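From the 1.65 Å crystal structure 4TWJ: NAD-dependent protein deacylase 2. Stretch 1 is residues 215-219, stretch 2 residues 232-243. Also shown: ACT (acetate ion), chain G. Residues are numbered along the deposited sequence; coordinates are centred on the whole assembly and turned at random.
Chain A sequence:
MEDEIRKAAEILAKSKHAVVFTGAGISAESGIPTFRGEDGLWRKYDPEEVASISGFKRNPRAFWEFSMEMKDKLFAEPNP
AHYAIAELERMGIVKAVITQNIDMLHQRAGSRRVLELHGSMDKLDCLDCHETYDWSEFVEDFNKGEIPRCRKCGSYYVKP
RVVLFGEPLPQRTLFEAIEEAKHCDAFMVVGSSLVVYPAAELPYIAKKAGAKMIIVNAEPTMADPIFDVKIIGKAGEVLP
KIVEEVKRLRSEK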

# COMPACT_ATOMS: atom_id res chain seq x y z
N ILE A 215 -14.74 -3.02 -0.62
CA ILE A 215 -13.56 -3.66 -1.21
C ILE A 215 -13.63 -3.59 -2.73
O ILE A 215 -14.68 -3.82 -3.33
CB ILE A 215 -13.37 -5.12 -0.70
CG1 ILE A 215 -12.05 -5.70 -1.19
CG2 ILE A 215 -14.54 -6.02 -1.08
CD1 ILE A 215 -11.58 -6.88 -0.36
N VAL A 216 -12.49 -3.25 -3.34
CA VAL A 216 -12.34 -3.19 -4.79
C VAL A 216 -11.12 -4.02 -5.16
O VAL A 216 -10.00 -3.70 -4.76
CB VAL A 216 -12.13 -1.74 -5.28
CG1 VAL A 216 -11.95 -1.69 -6.79
CG2 VAL A 216 -13.30 -0.85 -4.85
N ASN A 217 -11.35 -5.09 -5.92
CA ASN A 217 -10.29 -6.02 -6.31
C ASN A 217 -10.58 -6.64 -7.66
O ASN A 217 -11.73 -6.72 -8.07
CB ASN A 217 -10.17 -7.16 -5.28
CG ASN A 217 -9.18 -6.87 -4.17
OD1 ASN A 217 -8.13 -6.27 -4.39
ND2 ASN A 217 -9.50 -7.34 -2.97
N ALA A 218 -9.53 -7.10 -8.33
CA ALA A 218 -9.69 -7.84 -9.58
C ALA A 218 -10.31 -9.23 -9.34
O ALA A 218 -11.00 -9.76 -10.22
CB ALA A 218 -8.35 -7.98 -10.28
N GLU A 219 -10.07 -9.80 -8.16
CA GLU A 219 -10.55 -11.14 -7.83
C GLU A 219 -11.10 -11.19 -6.41
O GLU A 219 -10.85 -10.29 -5.61
CB GLU A 219 -9.40 -12.14 -7.96
CG GLU A 219 -8.64 -12.05 -9.27
CD GLU A 219 -7.61 -13.14 -9.44
OE1 GLU A 219 -7.31 -13.49 -10.61
OE2 GLU A 219 -7.10 -13.66 -8.43
N ILE A 232 -15.86 -6.19 -8.05
CA ILE A 232 -14.86 -6.92 -8.82
C ILE A 232 -14.57 -6.14 -10.09
O ILE A 232 -15.46 -5.92 -10.91
CB ILE A 232 -15.34 -8.35 -9.18
CG1 ILE A 232 -15.47 -9.22 -7.92
CG2 ILE A 232 -14.40 -9.00 -10.19
CD1 ILE A 232 -14.16 -9.65 -7.30
N GLY A 233 -13.32 -5.71 -10.24
CA GLY A 233 -12.90 -4.96 -11.43
C GLY A 233 -11.50 -4.42 -11.30
O GLY A 233 -10.81 -4.67 -10.31
N LYS A 234 -11.07 -3.68 -12.32
CA LYS A 234 -9.78 -3.01 -12.32
C LYS A 234 -9.89 -1.69 -11.56
O LYS A 234 -10.76 -0.87 -11.88
CB LYS A 234 -9.30 -2.76 -13.75
N ALA A 235 -9.02 -1.49 -10.57
CA ALA A 235 -9.05 -0.28 -9.74
C ALA A 235 -8.95 1.01 -10.55
O ALA A 235 -9.58 2.01 -10.21
CB ALA A 235 -7.95 -0.33 -8.69
N GLY A 236 -8.17 0.98 -11.63
CA GLY A 236 -7.99 2.14 -12.50
C GLY A 236 -9.26 2.55 -13.23
O GLY A 236 -9.39 3.70 -13.64
N GLU A 237 -10.18 1.61 -13.40
CA GLU A 237 -11.49 1.87 -13.99
C GLU A 237 -12.52 2.21 -12.92
O GLU A 237 -13.27 3.17 -13.06
CB GLU A 237 -11.96 0.66 -14.79
CG GLU A 237 -11.05 0.28 -15.94
CD GLU A 237 -11.53 -0.94 -16.70
OE1 GLU A 237 -12.75 -1.18 -16.75
OE2 GLU A 237 -10.67 -1.67 -17.25
N VAL A 238 -12.55 1.41 -11.85
CA VAL A 238 -13.56 1.54 -10.81
C VAL A 238 -13.43 2.83 -10.00
O VAL A 238 -14.42 3.53 -9.79
CB VAL A 238 -13.54 0.33 -9.85
CG1 VAL A 238 -14.47 0.54 -8.67
CG2 VAL A 238 -13.91 -0.95 -10.60
N LEU A 239 -12.22 3.15 -9.55
CA LEU A 239 -12.03 4.28 -8.62
C LEU A 239 -12.43 5.64 -9.21
O LEU A 239 -13.08 6.43 -8.53
CB LEU A 239 -10.61 4.33 -8.05
CG LEU A 239 -10.39 3.62 -6.71
CD1 LEU A 239 -10.95 4.46 -5.56
CD2 LEU A 239 -11.00 2.23 -6.70
N PRO A 240 -12.04 5.92 -10.47
CA PRO A 240 -12.53 7.16 -11.09
C PRO A 240 -14.05 7.24 -11.18
O PRO A 240 -14.62 8.31 -10.97
CB PRO A 240 -11.90 7.13 -12.49
CG PRO A 240 -10.63 6.37 -12.29
CD PRO A 240 -10.99 5.29 -11.30
N LYS A 241 -14.71 6.12 -11.46
CA LYS A 241 -16.18 6.09 -11.52
C LYS A 241 -16.80 6.38 -10.17
O LYS A 241 -17.82 7.08 -10.09
CB LYS A 241 -16.68 4.75 -12.06
CG LYS A 241 -16.38 4.53 -13.52
CD LYS A 241 -16.88 3.18 -14.00
CE LYS A 241 -16.26 2.81 -15.34
NZ LYS A 241 -16.56 3.82 -16.40
N ILE A 242 -16.20 5.85 -9.10
CA ILE A 242 -16.64 6.16 -7.74
C ILE A 242 -16.51 7.66 -7.47
O ILE A 242 -17.45 8.28 -6.97
CB ILE A 242 -15.86 5.35 -6.67
CG1 ILE A 242 -16.21 3.86 -6.78
CG2 ILE A 242 -16.20 5.86 -5.28
CD1 ILE A 242 -15.37 2.97 -5.89
N VAL A 243 -15.37 8.25 -7.81
CA VAL A 243 -15.14 9.68 -7.59
C VAL A 243 -16.18 10.52 -8.33
O VAL A 243 -16.76 11.45 -7.76
CB VAL A 243 -13.71 10.12 -8.01
CG1 VAL A 243 -13.57 11.63 -7.96
CG2 VAL A 243 -12.67 9.46 -7.11
C ACT G . -5.18 -0.72 -12.40
O ACT G . -6.36 -1.07 -12.63
OXT ACT G . -4.54 -1.16 -11.43
CH3 ACT G . -4.53 0.26 -13.33

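A strand edge can hold a neighbouring segment through its backbone and still use its side chains to seat a helix, and this pair of stretches from NAD-dependent protein deacylase 2 is a compact example. Residues 215–217 end a strand; Ile232 lies beside it in parallel register with Asn217, their CA atoms 5.3 Å apart. One hydrogen bond joins the backbones, from Gly233 N to Asn217 O at 2.9 Å, nearly straight with an angle of 162° at the hydrogen. The same carbonyl also receives a CA-H...O contact from Ile232, with CA 3.2 Å from Asn217 O. A second such contact, Ala218 CA to Gly233 O at 3.4 Å, continues the pairing where the strand has already given way to loop.

Beyond Gly233 the chain turns into a helix, with Lys234 at the N-cap. Lys234 O accepts from the N atoms of Glu237 and Val238, at 3.0 and 2.9 Å, closing the first turn. The helix runs at 145° to the strand, closer to antiparallel than to perpendicular, and the two axes approach to 8.9 Å. It is kinked at Pro240, whose ring nitrogen carries no hydrogen and cannot bond to the preceding turn.

The apolar seat centres on Val216, which loses more surface to the other stretch than any other residue here. Its CA-to-CB bond points sideways, so the branches make the approach. With chi1 at 179° (t), CG1 lies 3.9 Å from Val238 CG1 and 4.0 Å from Leu239 CD2, while CG2 comes within 4.5 Å of Ile242 CD1. A single beta-branched side chain thus meets residues from successive turns of the helix. Val238, also t, and Ile242, with chi1 m and chi2 t, both point toward the strand from CA to CB; the extended chi2 of Ile242 carries CD1 out to its contact. Leu239 starts sideways, and its chi1 of -93° lies between the usual wells. In this conformation its end comes nearer than its base, bringing CD2 to Val216. These contacts are dispersive and hydrophobic, and all four residues are buried.

On the sheet face shared by Asn217 and Ile232, the two side chains diverge in behaviour. Asn217, chi1 -91° and likewise off a well, leads its end away from the other stretch, and its ND2 is hydrogen-bonded elsewhere in the structure. Ile232 does the reverse, its end coming nearer: chi1 at m sets CG2 3.5 Å from Ala218 O, and chi2, also m, swings CD1 to 3.5 Å from Glu219 C. An exposed aliphatic chain thereby covers the backbone just past the strand's end.

At both glycines the space a CB would take is already occupied. At Gly233 an ideal CB would be crowded by Val238 CG2, at 3.1 Å. At Gly236 it would clash with the acetate CH3 at 2.9 Å; that ion, probably from the crystallisation liquor, accepts a hydrogen bond from Gly236 N to its O atom at 2.9 Å.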